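Local coordinates for vesicular integral-membrane protein VIP36 (Canis lupus familiaris, PDB 2DUP) that acts as an intracellular lectin of the early secretory pathway, binding high-mannose glycans through its calcium-dependent lumenal domain and helping to transport and sort the glycoproteins that carry them, at residues A[109-114]-A[127-132]; A[98-103]-A[138-143]; A[113-118]-A[157-162]; A[67-72]-A[219-224]. All blocks are in the same frame, centred on the assembly; numbering follows the deposited sequence.

Contact 1. Residues A[109-114]-A[127-132]. With CA (calcium ion), chain C.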
loop_
_atom_site.group_PDB
_atom_site.type_symbol
_atom_site.label_atom_id
_atom_site.label_comp_id
_atom_site.label_asym_id
_atom_site.label_seq_id
_atom_site.Cartn_x
_atom_site.Cartn_y
_atom_site.Cartn_z
ATOM N N LEU A 109 -6.444 5.035 -5.092
ATOM C CA LEU A 109 -5.848 3.725 -5.345
ATOM C C LEU A 109 -5.456 3.024 -4.055
ATOM O O LEU A 109 -4.831 3.619 -3.214
ATOM C CB LEU A 109 -4.541 3.933 -6.168
ATOM C CG LEU A 109 -3.642 2.713 -6.440
ATOM C CD1 LEU A 109 -4.412 1.750 -7.286
ATOM C CD2 LEU A 109 -2.324 3.107 -7.182
ATOM N N ALA A 110 -5.738 1.738 -3.948
ATOM C CA ALA A 110 -5.203 0.921 -2.865
ATOM C C ALA A 110 -4.475 -0.289 -3.403
ATOM O O ALA A 110 -4.889 -0.884 -4.415
ATOM C CB ALA A 110 -6.332 0.462 -1.930
ATOM N N ILE A 111 -3.358 -0.627 -2.758
ATOM C CA ILE A 111 -2.699 -1.892 -3.012
ATOM C C ILE A 111 -2.770 -2.675 -1.726
ATOM O O ILE A 111 -2.261 -2.221 -0.698
ATOM C CB ILE A 111 -1.231 -1.736 -3.524
ATOM C CG1 ILE A 111 -1.155 -0.809 -4.748
ATOM C CG2 ILE A 111 -0.598 -3.102 -3.837
ATOM C CD1 ILE A 111 -0.850 0.600 -4.340
ATOM N N PHE A 112 -3.433 -3.830 -1.757
ATOM C CA PHE A 112 -3.666 -4.565 -0.526
ATOM C C PHE A 112 -2.742 -5.763 -0.483
ATOM O O PHE A 112 -2.653 -6.511 -1.440
ATOM C CB PHE A 112 -5.091 -5.071 -0.375
ATOM C CG PHE A 112 -6.150 -4.003 -0.440
ATOM C CD1 PHE A 112 -6.053 -2.831 0.316
ATOM C CD2 PHE A 112 -7.282 -4.210 -1.209
ATOM C CE1 PHE A 112 -7.057 -1.858 0.254
ATOM C CE2 PHE A 112 -8.311 -3.237 -1.259
ATOM C CZ PHE A 112 -8.193 -2.077 -0.528
ATOM N N LEU A 113 -2.093 -5.951 0.656
ATOM C CA LEU A 113 -1.284 -7.153 0.900
ATOM C C LEU A 113 -2.029 -7.909 1.986
ATOM O O LEU A 113 -1.819 -7.678 3.178
ATOM C CB LEU A 113 0.135 -6.778 1.351
ATOM C CG LEU A 113 1.115 -6.214 0.332
ATOM C CD1 LEU A 113 0.857 -4.754 0.069
ATOM C CD2 LEU A 113 2.578 -6.416 0.847
ATOM N N ASP A 114 -2.893 -8.816 1.542
ATOM C CA ASP A 114 -3.862 -9.514 2.370
ATOM C C ASP A 114 -3.343 -10.883 2.811
ATOM O O ASP A 114 -3.077 -11.737 1.977
ATOM C CB ASP A 114 -5.165 -9.680 1.569
ATOM C CG ASP A 114 -6.306 -10.256 2.406
ATOM O OD1 ASP A 114 -7.415 -10.475 1.846
ATOM O OD2 ASP A 114 -6.104 -10.497 3.627
ATOM N N PRO A 127 -0.801 -15.555 1.074
ATOM C CA PRO A 127 -1.185 -14.135 0.977
ATOM C C PRO A 127 -1.430 -13.637 -0.458
ATOM O O PRO A 127 -0.870 -14.175 -1.402
ATOM C CB PRO A 127 -0.009 -13.398 1.618
ATOM C CG PRO A 127 0.736 -14.458 2.420
ATOM C CD PRO A 127 0.548 -15.719 1.643
ATOM N N TYR A 128 -2.262 -12.607 -0.594
ATOM C CA TYR A 128 -2.773 -12.172 -1.902
ATOM C C TYR A 128 -2.641 -10.664 -2.044
ATOM O O TYR A 128 -3.162 -9.899 -1.205
ATOM C CB TYR A 128 -4.245 -12.619 -2.076
ATOM C CG TYR A 128 -4.719 -12.530 -3.513
ATOM C CD1 TYR A 128 -4.449 -13.549 -4.416
ATOM C CD2 TYR A 128 -5.393 -11.409 -3.971
ATOM C CE1 TYR A 128 -4.841 -13.453 -5.730
ATOM C CE2 TYR A 128 -5.789 -11.300 -5.305
ATOM C CZ TYR A 128 -5.518 -12.330 -6.168
ATOM O OH TYR A 128 -5.923 -12.245 -7.483
ATOM N N ILE A 129 -1.923 -10.232 -3.081
ATOM C CA ILE A 129 -1.728 -8.809 -3.337
ATOM C C ILE A 129 -2.732 -8.395 -4.399
ATOM O O ILE A 129 -2.822 -9.062 -5.401
ATOM C CB ILE A 129 -0.284 -8.455 -3.787
ATOM C CG1 ILE A 129 0.735 -8.857 -2.711
ATOM C CG2 ILE A 129 -0.156 -6.955 -4.079
ATOM C CD1 ILE A 129 2.173 -8.518 -3.094
ATOM N N SER A 130 -3.516 -7.336 -4.154
ATOM C CA SER A 130 -4.504 -6.873 -5.154
ATOM C C SER A 130 -4.596 -5.363 -5.186
ATOM O O SER A 130 -4.106 -4.668 -4.294
ATOM C CB SER A 130 -5.883 -7.444 -4.879
ATOM O OG SER A 130 -6.323 -7.012 -3.616
ATOM N N VAL A 131 -5.243 -4.855 -6.217
ATOM C CA VAL A 131 -5.337 -3.426 -6.404
ATOM C C VAL A 131 -6.816 -3.069 -6.446
ATOM O O VAL A 131 -7.635 -3.874 -6.876
ATOM C CB VAL A 131 -4.561 -2.963 -7.665
ATOM C CG1 VAL A 131 -4.894 -3.850 -8.887
ATOM C CG2 VAL A 131 -4.866 -1.517 -7.992
ATOM N N MET A 132 -7.161 -1.877 -5.977
ATOM C CA MET A 132 -8.549 -1.444 -6.040
ATOM C C MET A 132 -8.532 0.030 -6.327
ATOM O O MET A 132 -7.756 0.743 -5.708
ATOM C CB MET A 132 -9.250 -1.697 -4.697
ATOM C CG MET A 132 -10.694 -1.159 -4.603
ATOM S SD MET A 132 -11.348 -1.615 -2.974
ATOM C CE MET A 132 -12.958 -0.779 -2.944
HETATM CA CA CA C . -8.749 -11.104 3.820
HETATM O O HOH W 1 -9.907 -8.884 3.977
#
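Phe-112 and Met-132 meet on one face of an antiparallel strand pair in the seven-stranded sheet of the L-type lectin beta-sandwich. The Met-132 side chain, fully extended, brings SD to 3.8 Å from Phe-112 CE2; the sulfur lies at the rim of the ring, near its plane, a Met-aromatic contact that suits a long, polarisable side chain in a buried place. The ring of Phe-112 also has Ser-130 OG at its edge, and the small serine leaves room for it directly opposite on the neighbouring strand. Backbone bonds secure this pairing, among them Phe-112 N to Ser-130 O at 2.8 Å. On the reverse face, turned to the other sheet, branched side chains interlock: Ile-111 CG2 meets Ile-129 CG2 at 3.9 Å. At the strand end Asp-114 shares the face of Phe-112. With its carboxylate anti to the backbone N (chi1 -173°), it reaches the calcium ion with both oxygens, OD1 at 2.5 Å and OD2 at 2.7 Å.

Contact 2. Residues A[98-103]-A[138-143]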
loop_
_atom_site.group_PDB
_atom_site.type_symbol
_atom_site.label_atom_id
_atom_site.label_comp_id
_atom_site.label_asym_id
_atom_site.label_seq_id
_atom_site.Cartn_x
_atom_site.Cartn_y
_atom_site.Cartn_z
ATOM N N PRO A 98 -11.776 0.293 8.836
ATOM C CA PRO A 98 -11.681 -1.159 8.755
ATOM C C PRO A 98 -10.889 -1.751 7.570
ATOM O O PRO A 98 -10.754 -2.968 7.495
ATOM C CB PRO A 98 -13.167 -1.591 8.663
ATOM C CG PRO A 98 -13.840 -0.476 7.928
ATOM C CD PRO A 98 -13.027 0.802 8.232
ATOM N N VAL A 99 -10.362 -0.927 6.666
ATOM C CA VAL A 99 -9.687 -1.483 5.491
ATOM C C VAL A 99 -8.165 -1.454 5.727
ATOM O O VAL A 99 -7.503 -0.448 5.480
ATOM C CB VAL A 99 -10.120 -0.776 4.174
ATOM C CG1 VAL A 99 -9.487 -1.451 2.948
ATOM C CG2 VAL A 99 -11.682 -0.775 4.070
ATOM N N PHE A 100 -7.649 -2.558 6.254
ATOM C CA PHE A 100 -6.240 -2.660 6.674
ATOM C C PHE A 100 -5.812 -1.400 7.423
ATOM O O PHE A 100 -4.793 -0.786 7.093
ATOM C CB PHE A 100 -5.362 -2.943 5.450
ATOM C CG PHE A 100 -5.819 -4.136 4.683
ATOM C CD1 PHE A 100 -5.444 -5.400 5.071
ATOM C CD2 PHE A 100 -6.697 -4.004 3.615
ATOM C CE1 PHE A 100 -5.907 -6.524 4.370
ATOM C CE2 PHE A 100 -7.169 -5.121 2.923
ATOM C CZ PHE A 100 -6.772 -6.375 3.294
ATOM N N GLY A 101 -6.655 -0.986 8.381
ATOM C CA GLY A 101 -6.375 0.145 9.275
ATOM C C GLY A 101 -6.882 1.508 8.854
ATOM O O GLY A 101 -6.831 2.441 9.643
ATOM N N SER A 102 -7.413 1.631 7.638
ATOM C CA SER A 102 -7.788 2.935 7.081
ATOM C C SER A 102 -9.259 2.999 6.607
ATOM O O SER A 102 -9.938 1.983 6.523
ATOM C CB SER A 102 -6.833 3.263 5.925
ATOM O OG SER A 102 -7.059 4.564 5.426
ATOM N N LYS A 103 -9.746 4.178 6.267
ATOM C CA LYS A 103 -11.167 4.318 5.926
ATOM C C LYS A 103 -11.595 3.577 4.671
ATOM O O LYS A 103 -10.840 3.484 3.668
ATOM C CB LYS A 103 -11.560 5.789 5.786
ATOM C CG LYS A 103 -11.059 6.431 4.494
ATOM C CD LYS A 103 -11.375 7.918 4.412
ATOM C CE LYS A 103 -12.874 8.193 4.400
ATOM N NZ LYS A 103 -13.405 8.321 3.022
ATOM N N LEU A 138 -17.467 2.429 -3.499
ATOM C CA LEU A 138 -17.215 1.028 -3.221
ATOM C C LEU A 138 -16.748 0.828 -1.805
ATOM O O LEU A 138 -16.013 1.638 -1.219
ATOM C CB LEU A 138 -16.168 0.442 -4.194
ATOM C CG LEU A 138 -16.322 0.769 -5.693
ATOM C CD1 LEU A 138 -15.135 0.200 -6.502
ATOM C CD2 LEU A 138 -17.645 0.245 -6.191
ATOM N N SER A 139 -17.185 -0.284 -1.270
ATOM C CA SER A 139 -16.826 -0.690 0.035
ATOM C C SER A 139 -16.016 -1.982 -0.157
ATOM O O SER A 139 -16.393 -2.819 -0.966
ATOM C CB SER A 139 -18.104 -0.949 0.813
ATOM O OG SER A 139 -17.781 -1.391 2.106
ATOM N N TYR A 140 -14.895 -2.117 0.555
ATOM C CA TYR A 140 -14.132 -3.346 0.582
ATOM C C TYR A 140 -14.913 -4.377 1.417
ATOM O O TYR A 140 -15.213 -4.126 2.582
ATOM C CB TYR A 140 -12.727 -3.068 1.167
ATOM C CG TYR A 140 -11.869 -4.289 1.286
ATOM C CD1 TYR A 140 -11.108 -4.733 0.197
ATOM C CD2 TYR A 140 -11.806 -5.000 2.474
ATOM C CE1 TYR A 140 -10.323 -5.854 0.288
ATOM C CE2 TYR A 140 -11.024 -6.147 2.575
ATOM C CZ TYR A 140 -10.284 -6.574 1.471
ATOM O OH TYR A 140 -9.512 -7.713 1.556
ATOM N N ASP A 141 -15.260 -5.510 0.816
ATOM C CA ASP A 141 -16.027 -6.572 1.499
ATOM C C ASP A 141 -15.059 -7.615 2.088
ATOM O O ASP A 141 -14.463 -8.405 1.374
ATOM C CB ASP A 141 -17.029 -7.226 0.522
ATOM C CG ASP A 141 -17.877 -8.336 1.166
ATOM O OD1 ASP A 141 -18.689 -8.945 0.433
ATOM O OD2 ASP A 141 -17.754 -8.615 2.385
ATOM N N HIS A 142 -14.921 -7.612 3.405
ATOM C CA HIS A 142 -13.956 -8.478 4.087
ATOM C C HIS A 142 -14.318 -9.945 3.939
ATOM O O HIS A 142 -13.447 -10.775 3.650
ATOM C CB HIS A 142 -13.919 -8.130 5.558
ATOM C CG HIS A 142 -13.198 -6.861 5.844
ATOM N ND1 HIS A 142 -13.816 -5.628 5.800
ATOM C CD2 HIS A 142 -11.902 -6.629 6.161
ATOM C CE1 HIS A 142 -12.932 -4.691 6.088
ATOM N NE2 HIS A 142 -11.762 -5.273 6.310
ATOM N N SER A 143 -15.613 -10.244 4.113
ATOM C CA SER A 143 -16.139 -11.618 4.078
ATOM C C SER A 143 -15.781 -12.358 2.787
ATOM O O SER A 143 -15.704 -13.588 2.761
ATOM C CB SER A 143 -17.662 -11.610 4.290
ATOM O OG SER A 143 -18.337 -11.200 3.111
HETATM O O HOH W 2 -8.996 -5.297 6.923
#
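Tyr-140 and His-142 reach from the loop between strands 128-135 and 152-155 to a type I' beta turn, Val-99 to Ser-102, beside the carbohydrate site of this L-type lectin domain. Tyr-140 comes first. Its CB rests 3.8 Å from Val-99 CG2; the compact, branched valine fits against the root of the ring. Further out, the edge of Phe-100 is directed at the tyrosine face in an offset edge-to-face pair, with ring planes at 64° and Phe-100 CE2 3.7 Å from Tyr-140 CZ. A chi1 of 178° carries the tyrosine ring straight out toward the turn, and Phe-112 adds another edge-to-face partner. Asp-141 belongs to its own loop: OD2 accepts the hydroxyl of Ser-143, while OD1 is bonded to Trp-148. His-142, a carbohydrate-binding residue, lays one ring face over Tyr-140 CD2 and offers its edge to the turn, as a flat side chain with polar nitrogens can. NE2 gives a weak, bent hydrogen bond to Pro-98 O at 2.8 Å, the angle at the hydrogen being 126°. The same nitrogen is 2.8 Å from water 2, which in turn accepts from Phe-100 N at 3.1 Å.

Contact 3. Residues A[113-118]-A[157-162]; sequences LDTYPN and DFRNRD. With CA (calcium ion), chain C.
Leu-113 packs over the ring of Phe-158 where strand 109-114 runs into the calcium-binding loop of the L-type lectin domain. Its CD2 sits almost exactly above the ring centre, 4.1 Å from the centroid of Phe-158, a CH-pi contact, while CB comes within 3.5 Å of Phe-158 CZ. One methyl of the leucine thus covers the face while the stem carbon abuts the far end of the ring. Asp-114, next along, points its side chain the opposite way, to the metal; its OD2 also accepts the backbone N of Tyr-116 at 3.3 Å, forming an Asx turn that bends the chain round the ion. Thr-115 returns to Phe-158, whose chi1 of 60° turns the ring toward both Leu-113 and this threonine. Thr-115 CG2 touches Phe-158 CE2 at 3.4 Å, whereas its hydroxyl makes a weak hydrogen bond to Asp-83 O, so one branched residue serves an apolar and a polar neighbour. Thr-115 also lies beside the aliphatic stem of Arg-159, whose guanidinium group forms a salt bridge with Asp-216. Beyond it, Tyr-116, Pro-117 and Asn-118 belong to the carbohydrate site, and Asp-145 adds a calcium ligand from another loop. From this segment the backbone also binds the metal, Tyr-116 O lying 2.4 Å from the calcium ion.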
loop_
_atom_site.group_PDB
_atom_site.type_symbol
_atom_site.label_atom_id
_atom_site.label_comp_id
_atom_site.label_asym_id
_atom_site.label_seq_id
_atom_site.Cartn_x
_atom_site.Cartn_y
_atom_site.Cartn_z
ATOM N N LEU A 113 -2.093 -5.951 0.656
ATOM C CA LEU A 113 -1.284 -7.153 0.900
ATOM C C LEU A 113 -2.029 -7.909 1.986
ATOM O O LEU A 113 -1.819 -7.678 3.178
ATOM C CB LEU A 113 0.135 -6.778 1.351
ATOM C CG LEU A 113 1.115 -6.214 0.332
ATOM C CD1 LEU A 113 0.857 -4.754 0.069
ATOM C CD2 LEU A 113 2.578 -6.416 0.847
ATOM N N ASP A 114 -2.893 -8.816 1.542
ATOM C CA ASP A 114 -3.862 -9.514 2.370
ATOM C C ASP A 114 -3.343 -10.883 2.811
ATOM O O ASP A 114 -3.077 -11.737 1.977
ATOM C CB ASP A 114 -5.165 -9.680 1.569
ATOM C CG ASP A 114 -6.306 -10.256 2.406
ATOM O OD1 ASP A 114 -7.415 -10.475 1.846
ATOM O OD2 ASP A 114 -6.104 -10.497 3.627
ATOM N N THR A 115 -3.225 -11.091 4.120
ATOM C CA THR A 115 -2.625 -12.305 4.658
ATOM C C THR A 115 -3.607 -13.362 5.178
ATOM O O THR A 115 -3.190 -14.496 5.408
ATOM C CB THR A 115 -1.549 -12.016 5.758
ATOM O OG1 THR A 115 -2.177 -11.511 6.947
ATOM C CG2 THR A 115 -0.487 -11.018 5.275
ATOM N N TYR A 116 -4.885 -13.010 5.358
ATOM C CA TYR A 116 -5.892 -13.949 5.872
ATOM C C TYR A 116 -7.122 -14.097 4.967
ATOM O O TYR A 116 -7.830 -13.109 4.713
ATOM C CB TYR A 116 -6.336 -13.580 7.305
ATOM C CG TYR A 116 -7.245 -14.618 7.934
ATOM C CD1 TYR A 116 -6.734 -15.849 8.353
ATOM C CD2 TYR A 116 -8.611 -14.372 8.109
ATOM C CE1 TYR A 116 -7.556 -16.820 8.932
ATOM C CE2 TYR A 116 -9.461 -15.346 8.689
ATOM C CZ TYR A 116 -8.919 -16.562 9.093
ATOM O OH TYR A 116 -9.716 -17.532 9.657
ATOM N N PRO A 117 -7.395 -15.335 4.493
ATOM C CA PRO A 117 -8.579 -15.574 3.666
ATOM C C PRO A 117 -9.855 -15.618 4.511
ATOM O O PRO A 117 -10.128 -16.635 5.146
ATOM C CB PRO A 117 -8.323 -16.958 3.042
ATOM C CG PRO A 117 -6.987 -17.430 3.548
ATOM C CD PRO A 117 -6.625 -16.571 4.724
ATOM N N ASN A 118 -10.613 -14.522 4.518
ATOM C CA ASN A 118 -11.930 -14.511 5.161
ATOM C C ASN A 118 -12.926 -15.357 4.368
ATOM O O ASN A 118 -13.827 -15.973 4.938
ATOM C CB ASN A 118 -12.474 -13.083 5.298
ATOM C CG ASN A 118 -11.653 -12.219 6.229
ATOM O OD1 ASN A 118 -10.919 -11.333 5.789
ATOM N ND2 ASN A 118 -11.777 -12.462 7.522
ATOM N N ASP A 157 4.215 -14.680 -1.561
ATOM C CA ASP A 157 4.715 -15.297 -0.321
ATOM C C ASP A 157 5.612 -14.271 0.371
ATOM O O ASP A 157 6.844 -14.330 0.279
ATOM C CB ASP A 157 5.472 -16.596 -0.670
ATOM C CG ASP A 157 5.754 -17.497 0.553
ATOM O OD1 ASP A 157 5.454 -17.119 1.719
ATOM O OD2 ASP A 157 6.307 -18.608 0.336
ATOM N N PHE A 158 4.991 -13.289 1.030
ATOM C CA PHE A 158 5.749 -12.190 1.627
ATOM C C PHE A 158 5.850 -12.246 3.139
ATOM O O PHE A 158 6.456 -11.373 3.746
ATOM C CB PHE A 158 5.200 -10.830 1.182
ATOM C CG PHE A 158 3.750 -10.589 1.543
ATOM C CD1 PHE A 158 2.765 -10.627 0.562
ATOM C CD2 PHE A 158 3.379 -10.273 2.854
ATOM C CE1 PHE A 158 1.412 -10.398 0.886
ATOM C CE2 PHE A 158 2.026 -10.033 3.192
ATOM C CZ PHE A 158 1.049 -10.095 2.212
ATOM N N ARG A 159 5.267 -13.279 3.741
ATOM C CA ARG A 159 5.172 -13.365 5.196
ATOM C C ARG A 159 6.268 -14.246 5.833
ATOM O O ARG A 159 6.543 -15.374 5.364
ATOM C CB ARG A 159 3.807 -13.918 5.550
ATOM C CG ARG A 159 3.088 -13.157 6.599
ATOM C CD ARG A 159 2.046 -14.028 7.219
ATOM N NE ARG A 159 2.127 -14.019 8.677
ATOM C CZ ARG A 159 2.495 -15.067 9.408
ATOM N NH1 ARG A 159 2.848 -16.211 8.816
ATOM N NH2 ARG A 159 2.511 -14.975 10.733
ATOM N N ASN A 160 6.880 -13.736 6.905
ATOM C CA ASN A 160 7.858 -14.500 7.702
ATOM C C ASN A 160 9.032 -14.986 6.852
ATOM O O ASN A 160 9.267 -16.190 6.711
ATOM C CB ASN A 160 7.203 -15.682 8.415
ATOM C CG ASN A 160 6.610 -15.311 9.768
ATOM O OD1 ASN A 160 6.759 -14.189 10.254
ATOM N ND2 ASN A 160 5.940 -16.264 10.383
ATOM N N ARG A 161 9.753 -14.032 6.282
ATOM C CA ARG A 161 10.808 -14.350 5.347
ATOM C C ARG A 161 12.168 -14.059 5.949
ATOM O O ARG A 161 12.314 -13.136 6.733
ATOM C CB ARG A 161 10.612 -13.577 4.041
ATOM C CG ARG A 161 9.456 -14.087 3.202
ATOM C CD ARG A 161 9.641 -15.548 2.832
ATOM N NE ARG A 161 9.077 -15.760 1.515
ATOM C CZ ARG A 161 9.747 -16.171 0.445
ATOM N NH1 ARG A 161 11.034 -16.499 0.516
ATOM N NH2 ARG A 161 9.096 -16.290 -0.700
ATOM N N ASP A 162 13.169 -14.838 5.543
ATOM C CA ASP A 162 14.506 -14.772 6.146
ATOM C C ASP A 162 15.420 -13.754 5.524
ATOM O O ASP A 162 16.622 -13.758 5.786
ATOM C CB ASP A 162 15.169 -16.145 6.097
ATOM C CG ASP A 162 14.553 -17.110 7.084
ATOM O OD1 ASP A 162 13.938 -16.627 8.073
ATOM O OD2 ASP A 162 14.675 -18.345 6.866
HETATM CA CA CA C . -8.749 -11.104 3.820
HETATM O O HOH W 1 -9.907 -8.884 3.977
#

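Contact 4. Residues A[67-72]-A[219-224]; sequences HVHFKV and DIISMK
Ile-221 bulges against the ring of His-69 in this antiparallel strand pair. Its CG1 stands almost squarely over the centre of the imidazole, 3.7 Å from the His-69 centroid, a CH-pi contact in which the flat ring makes a broad seat for the branched chain. With chi1 at -178°, the imidazole swings away from its own backbone N and lies against Ile-221. Ser-222 fills the niche alongside: its OG lies 3.4 Å from His-69 CB, and being small it leaves room for water 3, which is 2.7 Å from Ser-222 OG and donates to His-67 O. The opposite face is wholly apolar. There Val-68 fits between two longer side chains, CG1 4.1 Å from Ile-220 CD1 and CG2 3.8 Å from Met-223 CE, the methionine being bent at its end to come alongside. Ile-220 CD1 also reaches Phe-70 CB, so this terminal methyl sits between Val-68 and Phe-70. At the strand end Asp-219, salt-bridged to Arg-41, packs beside the stem of Lys-71. His-69 O accepts from Ile-221 N at 2.8 Å and weakly from Ser-222 N at 3.3 Å: two residues opposite one, a classic beta bulge in the larger sheet of the lectin sandwich.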
loop_
_atom_site.group_PDB
_atom_site.type_symbol
_atom_site.label_atom_id
_atom_site.label_comp_id
_atom_site.label_asym_id
_atom_site.label_seq_id
_atom_site.Cartn_x
_atom_site.Cartn_y
_atom_site.Cartn_z
ATOM N N HIS A 67 8.888 2.396 -4.296
ATOM C CA HIS A 67 9.500 1.165 -3.849
ATOM C C HIS A 67 9.284 1.049 -2.340
ATOM O O HIS A 67 9.630 1.971 -1.597
ATOM C CB HIS A 67 11.008 1.181 -4.162
ATOM C CG HIS A 67 11.319 1.049 -5.624
ATOM N ND1 HIS A 67 12.596 0.839 -6.099
ATOM C CD2 HIS A 67 10.513 1.063 -6.713
ATOM C CE1 HIS A 67 12.563 0.747 -7.416
ATOM N NE2 HIS A 67 11.310 0.860 -7.813
ATOM N N VAL A 68 8.717 -0.069 -1.899
ATOM C CA VAL A 68 8.378 -0.227 -0.495
ATOM C C VAL A 68 9.102 -1.425 0.092
ATOM O O VAL A 68 8.950 -2.546 -0.347
ATOM C CB VAL A 68 6.830 -0.297 -0.210
ATOM C CG1 VAL A 68 6.572 -0.602 1.283
ATOM C CG2 VAL A 68 6.158 1.029 -0.564
ATOM N N HIS A 69 9.951 -1.139 1.057
ATOM C CA HIS A 69 10.598 -2.150 1.837
ATOM C C HIS A 69 9.741 -2.332 3.111
ATOM O O HIS A 69 9.597 -1.420 3.911
ATOM C CB HIS A 69 12.002 -1.639 2.162
ATOM C CG HIS A 69 12.831 -2.600 2.935
ATOM N ND1 HIS A 69 14.064 -2.265 3.447
ATOM C CD2 HIS A 69 12.610 -3.884 3.288
ATOM C CE1 HIS A 69 14.567 -3.307 4.080
ATOM N NE2 HIS A 69 13.698 -4.296 4.017
ATOM N N PHE A 70 9.177 -3.516 3.273
ATOM C CA PHE A 70 8.224 -3.775 4.329
ATOM C C PHE A 70 8.620 -5.085 4.928
ATOM O O PHE A 70 9.452 -5.800 4.362
ATOM C CB PHE A 70 6.766 -3.851 3.775
ATOM C CG PHE A 70 6.512 -5.046 2.892
ATOM C CD1 PHE A 70 6.815 -5.004 1.529
ATOM C CD2 PHE A 70 5.995 -6.221 3.421
ATOM C CE1 PHE A 70 6.589 -6.131 0.713
ATOM C CE2 PHE A 70 5.768 -7.339 2.609
ATOM C CZ PHE A 70 6.088 -7.294 1.262
ATOM N N LYS A 71 7.994 -5.397 6.062
ATOM C CA LYS A 71 8.126 -6.672 6.714
ATOM C C LYS A 71 6.859 -7.046 7.492
ATOM O O LYS A 71 6.356 -6.290 8.335
ATOM C CB LYS A 71 9.357 -6.681 7.644
ATOM C CG LYS A 71 9.821 -8.104 7.960
ATOM C CD LYS A 71 11.004 -8.101 8.943
ATOM C CE LYS A 71 11.043 -9.415 9.768
ATOM N NZ LYS A 71 10.859 -10.694 8.971
ATOM N N VAL A 72 6.380 -8.248 7.226
ATOM C CA VAL A 72 5.194 -8.767 7.865
ATOM C C VAL A 72 5.649 -10.043 8.519
ATOM O O VAL A 72 6.160 -10.939 7.848
ATOM C CB VAL A 72 4.072 -9.060 6.831
ATOM C CG1 VAL A 72 2.888 -9.719 7.497
ATOM C CG2 VAL A 72 3.651 -7.785 6.142
ATOM N N ASP A 219 5.464 -3.881 9.538
ATOM C CA ASP A 219 6.536 -2.872 9.484
ATOM C C ASP A 219 6.770 -2.288 8.086
ATOM O O ASP A 219 6.699 -2.994 7.093
ATOM C CB ASP A 219 7.885 -3.468 9.961
ATOM C CG ASP A 219 7.802 -4.098 11.345
ATOM O OD1 ASP A 219 6.870 -3.749 12.098
ATOM O OD2 ASP A 219 8.640 -4.967 11.675
ATOM N N ILE A 220 7.034 -0.985 8.039
ATOM C CA ILE A 220 7.509 -0.293 6.861
ATOM C C ILE A 220 8.938 0.161 7.211
ATOM O O ILE A 220 9.146 0.876 8.200
ATOM C CB ILE A 220 6.621 0.930 6.483
ATOM C CG1 ILE A 220 5.149 0.517 6.222
ATOM C CG2 ILE A 220 7.184 1.646 5.281
ATOM C CD1 ILE A 220 4.899 -0.435 5.031
ATOM N N ILE A 221 9.922 -0.323 6.449
ATOM C CA ILE A 221 11.321 0.104 6.657
ATOM C C ILE A 221 11.569 1.403 5.868
ATOM O O ILE A 221 12.072 2.394 6.417
ATOM C CB ILE A 221 12.338 -1.021 6.301
ATOM C CG1 ILE A 221 11.899 -2.416 6.795
ATOM C CG2 ILE A 221 13.744 -0.694 6.798
ATOM C CD1 ILE A 221 11.265 -2.479 8.173
ATOM N N SER A 222 11.195 1.409 4.581
ATOM C CA SER A 222 11.339 2.595 3.743
ATOM C C SER A 222 10.309 2.624 2.613
ATOM O O SER A 222 9.808 1.596 2.177
ATOM C CB SER A 222 12.744 2.673 3.134
ATOM O OG SER A 222 12.955 1.601 2.244
ATOM N N MET A 223 9.999 3.831 2.168
ATOM C CA MET A 223 9.230 4.053 0.968
ATOM C C MET A 223 9.986 5.090 0.141
ATOM O O MET A 223 10.192 6.214 0.583
ATOM C CB MET A 223 7.822 4.539 1.324
ATOM C CG MET A 223 7.055 3.546 2.223
ATOM S SD MET A 223 5.460 4.183 2.711
ATOM C CE MET A 223 4.507 3.957 1.213
ATOM N N LYS A 224 10.427 4.699 -1.050
ATOM C CA LYS A 224 11.162 5.608 -1.908
ATOM C C LYS A 224 10.366 5.864 -3.169
ATOM O O LYS A 224 10.034 4.951 -3.908
ATOM C CB LYS A 224 12.585 5.073 -2.202
ATOM C CG LYS A 224 13.397 4.748 -0.940
ATOM C CD LYS A 224 14.766 4.135 -1.259
ATOM C CE LYS A 224 15.523 3.815 0.047
ATOM N NZ LYS A 224 16.704 2.891 -0.139
HETATM O O HOH W 3 12.107 1.222 -0.321
#

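Contacts 1 and 4 are both antiparallel strand pairs, one in each sheet of the sandwich, and they touch across its core where Leu-113 meets Phe-70. Contact 1 is almost wholly buried; contact 4 has one apolar inner face and a partly exposed face with histidines, lysines and serine. Contact 2 joins two loops and contact 3 a strand end to a loop; neither has backbone pairing between its segments. Both are mostly buried, with Pro-98, His-142 and Arg-159 at more exposed margins, and rely on rings and, in contact 2, a water. Contacts 1 and 3 share Leu-113, Asp-114 and the calcium ion, whereas Tyr-140 of contact 2 packs against Asp-114. Contacts 2 and 4 do not touch.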